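Local coordinates for protein leucine aminopeptidase 1, chloroplastic (Solanum lycopersicum, PDB 5D8N) that releases N-terminal amino acids from peptides as a hexameric, magnesium-dependent leucine aminopeptidase, and also acts as a protein-folding chaperone, at residues Phe429-Asp434 and Met453-Ser458; Glu405-Leu410 and Glu493-Leu498; Ser458-Met463 and Gly483-Lys488; Ser424-Phe429 and Leu498-Ala503; Ala373-Thr378 and Lys488-Glu493. The protein carries 1 engineered substitution. One frame throughout, in Å; residues are numbered along the deposited sequence. Where two conformers were deposited one is given.

Contact 1: residues Phe429-Asp434 and Met453-Ser458; sequences FTPNDD and MPMEES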
# COMPACT_ATOMS: atom_id res chain seq x y z
N PHE A 429 13.24 4.11 29.56
CA PHE A 429 14.25 5.02 29.07
C PHE A 429 14.59 6.04 30.14
O PHE A 429 13.68 6.70 30.64
CB PHE A 429 13.76 5.78 27.84
CG PHE A 429 13.40 4.89 26.68
CD1 PHE A 429 12.15 4.33 26.60
CD2 PHE A 429 14.25 4.77 25.61
CE1 PHE A 429 11.80 3.53 25.53
CE2 PHE A 429 13.91 3.97 24.54
CZ PHE A 429 12.69 3.33 24.51
N THR A 430 15.87 6.14 30.49
CA THR A 430 16.27 7.15 31.47
C THR A 430 17.73 7.54 31.28
O THR A 430 18.55 6.69 30.97
CB THR A 430 16.05 6.65 32.91
OG1 THR A 430 16.46 7.64 33.85
CG2 THR A 430 16.84 5.39 33.18
N PRO A 431 18.06 8.82 31.49
CA PRO A 431 19.45 9.25 31.63
C PRO A 431 20.07 8.80 32.95
O PRO A 431 21.27 8.94 33.14
CB PRO A 431 19.38 10.78 31.58
CG PRO A 431 18.01 11.10 31.05
CD PRO A 431 17.14 9.97 31.48
N ASN A 432 19.27 8.34 33.90
CA ASN A 432 19.71 8.22 35.27
C ASN A 432 19.86 6.73 35.66
O ASN A 432 18.85 6.01 35.81
CB ASN A 432 18.72 8.97 36.18
CG ASN A 432 18.48 10.43 35.74
OD1 ASN A 432 17.42 10.79 35.20
ND2 ASN A 432 19.43 11.31 36.10
N ASP A 433 21.09 6.24 35.74
CA ASP A 433 21.31 4.81 35.92
C ASP A 433 20.70 4.30 37.23
O ASP A 433 20.28 3.15 37.32
CB ASP A 433 22.80 4.49 35.93
CG ASP A 433 23.43 4.55 34.54
OD1 ASP A 433 22.70 4.51 33.52
OD2 ASP A 433 24.67 4.58 34.51
N ASP A 434 20.80 5.11 38.29
CA ASP A 434 20.24 4.76 39.58
C ASP A 434 18.72 4.56 39.49
O ASP A 434 18.19 3.66 40.13
CB ASP A 434 20.55 5.81 40.65
CG ASP A 434 20.11 5.37 42.05
OD1 ASP A 434 20.68 4.37 42.53
OD2 ASP A 434 19.18 5.96 42.65
N MET A 453 15.96 0.50 27.62
CA MET A 453 16.43 0.72 26.26
C MET A 453 17.27 1.99 26.24
O MET A 453 17.12 2.87 27.10
CB MET A 453 15.22 0.90 25.33
CG MET A 453 14.35 -0.33 25.25
SD MET A 453 15.14 -1.61 24.23
CE MET A 453 14.89 -0.94 22.61
N PRO A 454 18.19 2.09 25.29
CA PRO A 454 19.19 3.15 25.39
C PRO A 454 18.65 4.48 24.88
O PRO A 454 18.02 4.54 23.83
CB PRO A 454 20.30 2.65 24.47
CG PRO A 454 19.57 1.87 23.41
CD PRO A 454 18.43 1.20 24.14
N MET A 455 19.00 5.57 25.55
CA MET A 455 18.77 6.89 25.01
C MET A 455 19.93 7.37 24.15
O MET A 455 20.78 8.14 24.60
CB MET A 455 18.46 7.85 26.15
CG MET A 455 17.10 7.49 26.74
SD MET A 455 16.47 8.69 27.91
CE MET A 455 16.12 10.04 26.80
N GLU A 456 20.07 6.75 22.98
CA GLU A 456 21.20 6.98 22.10
C GLU A 456 21.23 8.41 21.55
O GLU A 456 20.38 8.76 20.73
CB GLU A 456 21.15 5.98 20.95
CG GLU A 456 22.16 6.21 19.84
CD GLU A 456 23.60 6.33 20.34
OE1 GLU A 456 24.01 5.54 21.21
OE2 GLU A 456 24.32 7.26 19.90
N GLU A 457 22.16 9.23 22.05
CA GLU A 457 22.12 10.69 21.87
C GLU A 457 22.28 11.08 20.41
O GLU A 457 21.74 12.09 19.96
CB GLU A 457 23.23 11.42 22.64
CG GLU A 457 24.67 11.00 22.29
CD GLU A 457 25.39 11.77 21.15
OE1 GLU A 457 26.30 11.18 20.51
OE2 GLU A 457 25.14 12.98 20.90
N SER A 458 23.03 10.29 19.65
CA SER A 458 23.28 10.62 18.25
C SER A 458 22.01 10.72 17.42
O SER A 458 22.03 11.26 16.31
CB SER A 458 24.26 9.63 17.61
OG SER A 458 23.76 8.30 17.64
O HOH W 1 17.88 4.37 29.23
O HOH W 2 20.25 5.37 28.29
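Phe429 and Met453 stand where two parallel neighbours of the catalytic-domain sheet, strands 426-429 and 450-452, run out; helix 433-446 joins them in a beta-alpha-beta crossover, and strand 450-452 is an outermost strand within the chain. The two side chains lie side by side and point the same way. Met453 CB presses against Phe429 CE2 at 3.4 Å, while the chain bends at chi2 and chi3, its end leading away from Phe429, and the residue packs on Met453 of the second subunit. Met455 comes from the other part of the segment: its CG is 3.9 Å from Phe429 CB and meets the ring at its edge, near the ring plane. Its chi2 is extended (-170°) and carries SD on from CG to the backbone, 3.7 Å from Thr430 N and also against Pro431 CD. A flexible thioether suits this uneven surface. Past the strand ends, water replaces direct pairing. Water 1 accepts from Thr430 N and donates to Met453 O at 2.7 Å; water 2 accepts from Met455 N at 3.0 Å and gives a weak bond to Thr430 O. Thr430 OG1 takes Asn432 N at 2.9 Å, an ST turn, and also bonds to Trp497 O. Apolar side chains pack on the Phe429 side of the contact, while two waters satisfy backbone polar groups that the diverging chains leave too far apart to pair directly.

Contact 2: residues Glu405-Leu410 and Glu493-Leu498; sequences EKIIDL and EKVQWL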
# COMPACT_ATOMS: atom_id res chain seq x y z
N GLU A 405 11.94 15.43 43.11
CA GLU A 405 13.28 14.88 42.94
C GLU A 405 13.32 13.81 41.82
O GLU A 405 14.33 13.64 41.14
CB GLU A 405 13.66 14.29 44.30
CG GLU A 405 14.96 13.51 44.38
CD GLU A 405 15.24 12.95 45.78
OE1 GLU A 405 14.53 13.34 46.74
OE2 GLU A 405 16.23 12.20 45.91
N LYS A 406 12.25 13.04 41.64
CA LYS A 406 12.22 11.95 40.67
C LYS A 406 10.86 11.94 39.98
O LYS A 406 9.82 12.07 40.64
CB LYS A 406 12.48 10.61 41.37
CG LYS A 406 13.77 10.53 42.18
CD LYS A 406 13.92 9.18 42.87
CE LYS A 406 15.13 9.16 43.81
NZ LYS A 406 15.20 7.82 44.47
N ILE A 407 10.87 11.67 38.68
CA ILE A 407 9.67 11.49 37.87
C ILE A 407 9.72 10.15 37.15
O ILE A 407 10.69 9.84 36.46
CB ILE A 407 9.56 12.60 36.80
CG1 ILE A 407 9.57 13.98 37.45
CG2 ILE A 407 8.29 12.43 35.99
CD1 ILE A 407 9.68 15.11 36.46
N ILE A 408 8.59 9.46 37.15
CA ILE A 408 8.32 8.43 36.14
C ILE A 408 7.12 8.81 35.32
O ILE A 408 6.05 9.09 35.89
CB ILE A 408 8.08 7.05 36.79
CG1 ILE A 408 9.31 6.60 37.58
CG2 ILE A 408 7.74 6.01 35.71
CD1 ILE A 408 9.14 5.27 38.27
N ASP A 409 7.24 8.76 33.99
CA ASP A 409 6.06 8.88 33.13
C ASP A 409 5.76 7.55 32.47
O ASP A 409 6.67 6.76 32.21
CB ASP A 409 6.18 9.99 32.09
CG ASP A 409 7.00 9.57 30.88
OD1 ASP A 409 6.46 8.81 30.02
OD2 ASP A 409 8.15 10.07 30.77
N LEU A 410 4.47 7.27 32.31
CA LEU A 410 4.00 6.12 31.56
C LEU A 410 3.14 6.60 30.42
O LEU A 410 2.22 7.39 30.60
CB LEU A 410 3.18 5.19 32.45
CG LEU A 410 4.01 4.32 33.40
CD1 LEU A 410 4.43 5.17 34.58
CD2 LEU A 410 3.19 3.14 33.90
N GLU A 493 17.10 19.05 34.03
CA GLU A 493 18.23 18.14 34.15
C GLU A 493 18.56 17.72 35.58
O GLU A 493 19.09 16.65 35.82
CB GLU A 493 19.44 18.82 33.50
CG GLU A 493 20.74 18.02 33.51
CD GLU A 493 21.56 18.24 32.25
OE1 GLU A 493 21.90 19.41 31.96
OE2 GLU A 493 21.88 17.26 31.54
N LYS A 494 18.23 18.55 36.56
CA LYS A 494 18.48 18.18 37.93
C LYS A 494 17.44 17.19 38.48
O LYS A 494 17.55 16.73 39.61
CB LYS A 494 18.56 19.43 38.82
CG LYS A 494 17.21 19.95 39.30
CD LYS A 494 17.10 21.47 39.14
CE LYS A 494 16.09 22.13 40.08
NZ LYS A 494 14.72 21.58 39.89
N VAL A 495 16.38 16.92 37.74
CA VAL A 495 15.39 15.96 38.24
C VAL A 495 15.73 14.60 37.65
O VAL A 495 15.99 14.48 36.46
CB VAL A 495 13.98 16.44 37.85
CG1 VAL A 495 12.94 15.43 38.27
CG2 VAL A 495 13.68 17.78 38.50
N GLN A 496 15.68 13.54 38.45
CA GLN A 496 15.82 12.20 37.87
C GLN A 496 14.51 11.79 37.21
O GLN A 496 13.43 12.06 37.72
CB GLN A 496 16.15 11.18 38.95
CG GLN A 496 17.44 11.45 39.70
CD GLN A 496 17.85 10.26 40.55
OE1 GLN A 496 17.15 9.26 40.62
NE2 GLN A 496 18.93 10.41 41.27
N TRP A 497 14.60 11.23 36.01
CA TRP A 497 13.41 11.01 35.20
C TRP A 497 13.57 9.75 34.37
O TRP A 497 14.61 9.49 33.77
CB TRP A 497 13.13 12.22 34.33
CG TRP A 497 12.27 11.92 33.13
CD1 TRP A 497 10.92 11.66 33.13
CD2 TRP A 497 12.72 11.69 31.80
NE1 TRP A 497 10.49 11.39 31.87
CE2 TRP A 497 11.57 11.43 31.02
CE3 TRP A 497 13.93 11.90 31.14
CZ2 TRP A 497 11.62 11.27 29.64
CZ3 TRP A 497 13.99 11.68 29.77
CH2 TRP A 497 12.84 11.39 29.04
N LEU A 498 12.52 8.94 34.42
CA LEU A 498 12.40 7.76 33.57
C LEU A 498 11.07 7.71 32.83
O LEU A 498 10.00 7.95 33.40
CB LEU A 498 12.56 6.49 34.40
CG LEU A 498 12.51 5.13 33.68
CD1 LEU A 498 13.39 4.18 34.45
CD2 LEU A 498 11.11 4.56 33.61
O HOH W 3 16.76 14.88 41.57
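Trp497 turns its CG anti to the backbone N (chi1 159°), and Asp409 holds its CG between backbone N and carbonyl carbon (chi1 80°), which sets the indole N-H and the carboxylate against each other on the face of Ile407. The strands, 406-410 and 496-498, are parallel neighbours inside the mixed sheet of the M17 catalytic domain. Their backbones bond alternately: Ile407 N gives to Gln496 O at 2.8 Å, Leu498 N to Ile407 O, and Asp409 N to Leu498 O, with Gln496 N to Glu405 O at the N-terminal end. There water 3 joins Glu405 O to Lys494 O. Beta-branched Ile407, suited to an extended chain, sets CD1 3.7 Å from Val495 CG1 and CG2 near Trp497 CD1, and Leu396 of helix 388-401 packs on Ile407 and Trp497. Across the sheet, Lys406 runs extended beside Gln496, its aliphatic part against OE1, before NZ reaches a salt bridge with Glu438; Ile408 and Leu498 share this face. An indole offers apolar surface and one N-H to the buried carboxylate, whose OD1 bonds to His499 ND1. Trp497 NE1 meets Asp409 OD2 at 2.9 Å, nearly along its C-O axis, with indole and carboxylate planes 26° apart.

Contact 3: residues Ser458-Met463 and Gly483-Lys488; sequences SYWESM and GALFLK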
# COMPACT_ATOMS: atom_id res chain seq x y z
N SER A 458 23.03 10.29 19.65
CA SER A 458 23.28 10.62 18.25
C SER A 458 22.01 10.72 17.42
O SER A 458 22.03 11.26 16.31
CB SER A 458 24.26 9.63 17.61
OG SER A 458 23.76 8.30 17.64
N TYR A 459 20.91 10.15 17.92
CA TYR A 459 19.70 10.11 17.11
C TYR A 459 18.95 11.44 17.24
O TYR A 459 17.98 11.68 16.52
CB TYR A 459 18.80 8.94 17.50
CG TYR A 459 19.40 7.57 17.25
CD1 TYR A 459 20.39 7.37 16.28
CD2 TYR A 459 18.87 6.46 17.86
CE1 TYR A 459 20.91 6.10 16.08
CE2 TYR A 459 19.36 5.20 17.63
CZ TYR A 459 20.39 5.02 16.75
OH TYR A 459 20.83 3.74 16.56
N TRP A 460 19.41 12.30 18.13
CA TRP A 460 18.72 13.58 18.29
C TRP A 460 18.79 14.49 17.05
O TRP A 460 17.86 15.26 16.74
CB TRP A 460 19.23 14.33 19.51
CG TRP A 460 18.47 15.59 19.74
CD1 TRP A 460 18.97 16.86 19.70
CD2 TRP A 460 17.06 15.71 19.93
NE1 TRP A 460 17.94 17.76 19.79
CE2 TRP A 460 16.76 17.09 19.97
CE3 TRP A 460 16.03 14.80 20.18
CZ2 TRP A 460 15.48 17.58 20.24
CZ3 TRP A 460 14.73 15.29 20.34
CH2 TRP A 460 14.48 16.67 20.41
N GLU A 461 19.88 14.35 16.31
CA GLU A 461 20.10 15.09 15.08
C GLU A 461 18.98 14.82 14.09
O GLU A 461 18.54 15.72 13.42
CB GLU A 461 21.46 14.71 14.49
CG GLU A 461 21.84 15.43 13.20
CD GLU A 461 22.23 16.90 13.39
OE1 GLU A 461 22.48 17.32 14.54
OE2 GLU A 461 22.23 17.64 12.38
N SER A 462 18.37 13.65 14.14
CA SER A 462 17.30 13.37 13.20
C SER A 462 16.00 14.08 13.59
O SER A 462 15.01 13.96 12.91
CB SER A 462 17.07 11.86 13.10
OG SER A 462 16.50 11.40 14.32
N MET A 463 15.98 14.73 14.75
CA MET A 463 14.78 15.42 15.21
C MET A 463 14.83 16.94 14.95
O MET A 463 14.00 17.68 15.46
CB MET A 463 14.57 15.15 16.71
CG MET A 463 14.34 13.68 17.04
SD MET A 463 12.79 13.03 16.38
CE MET A 463 11.59 13.62 17.57
N GLY A 483 11.48 9.19 20.58
CA GLY A 483 10.36 9.58 21.43
C GLY A 483 10.83 9.95 22.82
O GLY A 483 10.46 10.98 23.37
N ALA A 484 11.71 9.11 23.37
CA ALA A 484 12.29 9.40 24.69
C ALA A 484 13.16 10.66 24.68
O ALA A 484 13.08 11.49 25.59
CB ALA A 484 13.08 8.20 25.19
N LEU A 485 13.94 10.83 23.62
CA LEU A 485 14.81 11.99 23.51
C LEU A 485 13.99 13.27 23.36
O LEU A 485 14.31 14.30 23.97
CB LEU A 485 15.74 11.86 22.32
CG LEU A 485 16.82 10.77 22.38
CD1 LEU A 485 17.53 10.67 21.05
CD2 LEU A 485 17.83 11.06 23.46
N PHE A 486 12.83 13.16 22.71
CA PHE A 486 11.90 14.27 22.63
C PHE A 486 11.43 14.71 24.01
O PHE A 486 11.50 15.89 24.36
CB PHE A 486 10.73 13.94 21.72
CG PHE A 486 9.68 14.99 21.68
CD1 PHE A 486 8.64 15.00 22.61
CD2 PHE A 486 9.67 15.93 20.67
CE1 PHE A 486 7.64 15.97 22.54
CE2 PHE A 486 8.68 16.90 20.60
CZ PHE A 486 7.74 16.99 21.60
N LEU A 487 10.98 13.75 24.81
CA LEU A 487 10.45 14.04 26.11
C LEU A 487 11.49 14.65 27.04
O LEU A 487 11.18 15.51 27.85
CB LEU A 487 9.86 12.80 26.75
CG LEU A 487 8.63 12.22 26.06
CD1 LEU A 487 8.23 10.90 26.72
CD2 LEU A 487 7.47 13.21 26.10
N LYS A 488 12.73 14.22 26.89
CA LYS A 488 13.84 14.73 27.67
C LYS A 488 14.02 16.24 27.53
O LYS A 488 14.56 16.87 28.43
CB LYS A 488 15.13 14.05 27.22
CG LYS A 488 16.38 14.39 28.02
CD LYS A 488 17.54 13.51 27.58
CE LYS A 488 18.86 13.85 28.25
NZ LYS A 488 19.55 14.88 27.42
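Trp460 and Leu485 make the main apolar contact between the 3-10 segment around 458-463 and helix 479-488, and their side chains slide past each other in opposite directions. With CG anti to the backbone N (chi1 -176°), the indole of Trp460 comes close to the helix at its far end. CE3, on its six-membered ring, comes to 3.6 Å from Leu485 CB, and CZ3 continues to the backbone, 3.7 Å from Phe486 N; both approaches are oblique to the ring. Leu485 CD1 also meets the backbone, 3.8 Å from Trp460 N, and lies near Tyr459 CB, so one branched side chain touches two successive residues. Met463 adds a longer touch, its CE 4.3 Å from Phe486 CB, while its own CB rests over one face of the indole, 3.6 Å above the plane and offset toward the rim. The broad indole can span from a side chain to the helix backbone, and unbranched Met463 can bend to bring CE up to Phe486.

Polar bonds serve each segment rather than the interface. Tyr459 O is gripped twice by the same residue, by Ser462 OG at 2.7 Å and by Ser462 N at 3.1 Å; a serine here lets its hydroxyl double the turn's backbone bond. Tyr459 OH turns to the second subunit, bonding to Leu421 O and Ser424 N there, which ties this segment to the assembly.

Behind the contact, Leu487 packs on strand 496-501 and on helix 388-401, while Phe486 leans on Arg389 of that helix, a predicted active-site residue, and its ring meets that of Phe490.

Contact 4: residues Ser424-Phe429 and Leu498-Ala503; sequences SVAGAF and LHLDVA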
# COMPACT_ATOMS: atom_id res chain seq x y z
N SER A 424 4.35 -7.72 25.42
CA SER A 424 4.30 -8.02 26.84
C SER A 424 5.32 -7.29 27.70
O SER A 424 5.25 -7.37 28.93
CB SER A 424 4.47 -9.52 27.07
OG SER A 424 3.55 -10.28 26.33
N VAL A 425 6.27 -6.60 27.08
CA VAL A 425 7.42 -6.03 27.79
C VAL A 425 7.53 -4.54 27.48
O VAL A 425 7.69 -4.14 26.33
CB VAL A 425 8.74 -6.72 27.37
CG1 VAL A 425 9.91 -6.12 28.17
CG2 VAL A 425 8.70 -8.23 27.62
N ALA A 426 7.44 -3.71 28.51
CA ALA A 426 7.51 -2.27 28.32
C ALA A 426 8.96 -1.83 28.21
O ALA A 426 9.85 -2.46 28.76
CB ALA A 426 6.81 -1.55 29.46
N GLY A 427 9.18 -0.73 27.51
CA GLY A 427 10.51 -0.16 27.39
C GLY A 427 10.70 0.99 28.37
O GLY A 427 9.88 1.90 28.43
N ALA A 428 11.84 0.99 29.04
CA ALA A 428 12.19 1.99 30.04
C ALA A 428 13.37 2.79 29.51
O ALA A 428 14.41 2.23 29.12
CB ALA A 428 12.56 1.31 31.36
N PHE A 429 13.24 4.11 29.56
CA PHE A 429 14.25 5.02 29.07
C PHE A 429 14.59 6.04 30.14
O PHE A 429 13.68 6.70 30.64
CB PHE A 429 13.76 5.78 27.84
CG PHE A 429 13.40 4.89 26.68
CD1 PHE A 429 12.15 4.33 26.60
CD2 PHE A 429 14.25 4.77 25.61
CE1 PHE A 429 11.80 3.53 25.53
CE2 PHE A 429 13.91 3.97 24.54
CZ PHE A 429 12.69 3.33 24.51
N LEU A 498 12.52 8.94 34.42
CA LEU A 498 12.40 7.76 33.57
C LEU A 498 11.07 7.71 32.83
O LEU A 498 10.00 7.95 33.40
CB LEU A 498 12.56 6.49 34.40
CG LEU A 498 12.51 5.13 33.68
CD1 LEU A 498 13.39 4.18 34.45
CD2 LEU A 498 11.11 4.56 33.61
N HIS A 499 11.16 7.30 31.58
CA HIS A 499 10.01 7.21 30.68
C HIS A 499 9.74 5.73 30.39
O HIS A 499 10.64 5.00 29.98
CB HIS A 499 10.32 7.95 29.37
CG HIS A 499 9.48 7.53 28.21
ND1 HIS A 499 8.12 7.72 28.18
CD2 HIS A 499 9.81 7.04 26.99
CE1 HIS A 499 7.64 7.32 27.02
NE2 HIS A 499 8.64 6.91 26.28
N LEU A 500 8.50 5.33 30.60
CA LEU A 500 8.10 3.96 30.36
C LEU A 500 7.09 3.89 29.22
O LEU A 500 5.96 4.41 29.33
CB LEU A 500 7.56 3.37 31.65
CG LEU A 500 7.56 1.84 31.76
CD1 LEU A 500 8.98 1.28 31.74
CD2 LEU A 500 6.83 1.38 33.02
N ASP A 501 7.53 3.33 28.09
CA ASP A 501 6.68 3.17 26.90
C ASP A 501 5.94 1.84 27.03
O ASP A 501 6.48 0.75 26.79
CB ASP A 501 7.54 3.23 25.63
CG ASP A 501 6.73 3.47 24.34
OD1 ASP A 501 5.49 3.32 24.36
OD2 ASP A 501 7.34 3.83 23.29
N VAL A 502 4.66 1.95 27.36
CA VAL A 502 3.82 0.81 27.74
C VAL A 502 2.76 0.49 26.68
O VAL A 502 1.76 -0.15 26.97
CB VAL A 502 3.08 1.08 29.07
CG1 VAL A 502 4.08 1.28 30.21
CG2 VAL A 502 2.17 2.30 29.00
N ALA A 503 3.00 0.89 25.44
CA ALA A 503 2.09 0.57 24.35
C ALA A 503 1.63 -0.87 24.31
O ALA A 503 0.47 -1.13 24.00
CB ALA A 503 2.70 0.96 23.01
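Phe429 and His499 form a hydrogen-bonded pair of the antiparallel strands 426-429 and 498-501, at one of the places where strand direction reverses in the mixed catalytic-domain sheet. This end is tight. Phe429 N gives to His499 O at 2.8 Å and His499 N returns to Phe429 O at the same length, the latter almost straight (175°). Their side chains lie side by side on one face, CD1 of Phe429 3.6 Å from CD2 of His499, the ring planes 31° apart, obliquely paired. Ala484 of helix 479-488 touches both, while His499 ND1 bonds to Asp409. On the other face, Ala428 is small enough for Leu500 to fold over it, with CD1 3.6 Å from Ala428 CB.

Ala426 still packs, its CB 3.5 Å from Asp501 O; beyond it the chains part, with Val425 packing on Tyr459 of the second subunit and Ser424 partly exposed. Gly427 suits the middle, since a beta carbon would crowd Phe429 CE1. Its partner Asp501 is buried, but OD1 bonds to Leu413 N and OD2 to Thr414 OG1. Asp501 N reaches Gly427 O at 2.8 Å, but Gly427 N lies 3.2 Å from Asp501 O, tilted 30° from the carbonyl plane.

Contact 5: residues Ala373-Thr378 and Lys488-Glu493; sequences ASNGKT and KQFVDE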
# COMPACT_ATOMS: atom_id res chain seq x y z
N ALA A 373 5.78 24.92 23.83
CA ALA A 373 5.57 24.32 25.16
C ALA A 373 5.82 25.35 26.27
O ALA A 373 6.30 26.45 26.01
CB ALA A 373 6.50 23.13 25.35
N SER A 374 5.43 24.99 27.49
CA SER A 374 5.46 25.93 28.61
C SER A 374 6.87 26.23 29.10
O SER A 374 7.05 27.12 29.92
CB SER A 374 4.60 25.41 29.78
OG SER A 374 4.88 24.06 30.10
N ASN A 375 7.88 25.56 28.56
CA ASN A 375 9.27 25.97 28.77
C ASN A 375 9.83 26.81 27.63
O ASN A 375 11.02 27.10 27.59
CB ASN A 375 10.19 24.78 28.99
CG ASN A 375 10.32 23.91 27.77
OD1 ASN A 375 9.68 24.13 26.75
ND2 ASN A 375 11.17 22.89 27.86
N GLY A 376 8.97 27.26 26.72
CA GLY A 376 9.37 28.14 25.64
C GLY A 376 9.85 27.44 24.38
O GLY A 376 10.16 28.12 23.39
N LYS A 377 10.09 26.13 24.42
CA LYS A 377 10.64 25.44 23.25
C LYS A 377 9.55 25.26 22.21
O LYS A 377 8.40 25.01 22.56
CB LYS A 377 11.26 24.09 23.60
CG LYS A 377 12.45 24.23 24.52
CD LYS A 377 13.15 22.91 24.78
CE LYS A 377 14.28 23.12 25.77
NZ LYS A 377 14.96 21.85 26.07
N THR A 378 9.93 25.39 20.94
CA THR A 378 8.97 25.28 19.85
C THR A 378 9.07 23.94 19.14
O THR A 378 10.17 23.38 19.00
CB THR A 378 9.20 26.38 18.80
OG1 THR A 378 10.57 26.37 18.37
CG2 THR A 378 8.89 27.72 19.38
N LYS A 488 12.73 14.22 26.89
CA LYS A 488 13.84 14.73 27.67
C LYS A 488 14.02 16.24 27.53
O LYS A 488 14.56 16.87 28.43
CB LYS A 488 15.13 14.05 27.22
CG LYS A 488 16.38 14.39 28.02
CD LYS A 488 17.54 13.51 27.58
CE LYS A 488 18.86 13.85 28.25
NZ LYS A 488 19.55 14.88 27.42
N GLN A 489 13.60 16.81 26.41
CA GLN A 489 13.74 18.24 26.17
C GLN A 489 12.88 19.03 27.16
O GLN A 489 12.96 20.25 27.21
CB GLN A 489 13.30 18.59 24.74
CG GLN A 489 14.24 18.10 23.65
CD GLN A 489 15.50 18.92 23.56
OE1 GLN A 489 15.47 20.15 23.66
NE2 GLN A 489 16.62 18.24 23.48
N PHE A 490 11.97 18.35 27.84
CA PHE A 490 11.00 19.04 28.68
C PHE A 490 11.16 18.70 30.15
O PHE A 490 10.27 18.96 30.97
CB PHE A 490 9.60 18.73 28.16
CG PHE A 490 9.44 19.08 26.72
CD1 PHE A 490 9.28 20.41 26.33
CD2 PHE A 490 9.61 18.12 25.74
CE1 PHE A 490 9.31 20.76 25.00
CE2 PHE A 490 9.55 18.46 24.40
CZ PHE A 490 9.44 19.79 24.02
N VAL A 491 12.29 18.09 30.46
CA VAL A 491 12.59 17.67 31.81
C VAL A 491 13.84 18.42 32.28
O VAL A 491 14.91 18.39 31.68
CB VAL A 491 12.86 16.15 31.89
CG1 VAL A 491 13.30 15.75 33.29
CG2 VAL A 491 11.62 15.37 31.49
N ASP A 492 13.69 19.03 33.44
CA ASP A 492 14.79 19.70 34.12
C ASP A 492 15.88 18.69 34.40
O ASP A 492 15.66 17.65 35.02
CB ASP A 492 14.21 20.21 35.43
CG ASP A 492 15.08 21.22 36.11
OD1 ASP A 492 16.32 21.10 36.06
OD2 ASP A 492 14.44 22.10 36.73
N GLU A 493 17.10 19.05 34.03
CA GLU A 493 18.23 18.14 34.15
C GLU A 493 18.56 17.72 35.58
O GLU A 493 19.09 16.65 35.82
CB GLU A 493 19.44 18.82 33.50
CG GLU A 493 20.74 18.02 33.51
CD GLU A 493 21.56 18.24 32.25
OE1 GLU A 493 21.90 19.41 31.96
OE2 GLU A 493 21.88 17.26 31.54
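Two type I beta turns, Ala373-Gly376 and Lys488-Val491, are brought together by Lys377 and Asn375 on one segment and Gln489 and Phe490 on the other.

Lys377 carries the polar part. Its chain is extended beyond CG and crosses Gln489 at about a right angle, which brings the ammonium group to two oxygens of one residue: NZ bonds to the backbone O of Gln489 at 2.8 Å and to its OE1 at 3.0 Å. The first bond lies in the carbonyl plane on a lone pair; the second has NZ above the amide plane by 47°. The bend of Gln489 at chi2 (-75°) places CD so that OE1 can join the backbone O at NZ, a reach that a long flexible amide allows. Asn375 OD1 accepts from Lys377 N at 3.1 Å, an Asx turn that steadies the asparagine, while its ND2 reaches Gln489 O in a weak bond of 3.3 Å. Gly376 adopts a positive phi, natural for glycine.

Phe490 supplies the aromatic part: CE1 has an apolar contact with Ala373 CB at 3.7 Å, and CD1 lies against the Asn375 amide, 3.5 Å from ND2, the amide and ring planes inclined at 38°. Gln489 CB sits over one face, offset toward the rim.

Phe490 packs on Ala393 of helix 388-401 and on Met470 of strand 470-471, and Ser374 OG bonds to Asp394 of the same helix. Thr378, opening strand 378-380, bonds to Phe176 O of the third subunit.

Contacts 2 and 4 are the sheet itself: both use strand 496-501, one pairing parallel and the other antiparallel, and both depend on regular backbone bonds with buried polar side chains such as Asp409 and His499 joined between them. Contact 1 continues from contact 4 at Phe429, where pairing gives way to waters and methionines at the sheet's edge within the chain. Contact 3 is almost wholly apolar, setting helix 479-488 against a 3-10 turn; Ala484 and Leu487 of that helix reach sheet side chains of contacts 1, 2 and 4. Contact 5 is peripheral and only partly buried, held by a lysine and amides. Contacts 1, 3 and 4 touch the second subunit, contact 5 the third.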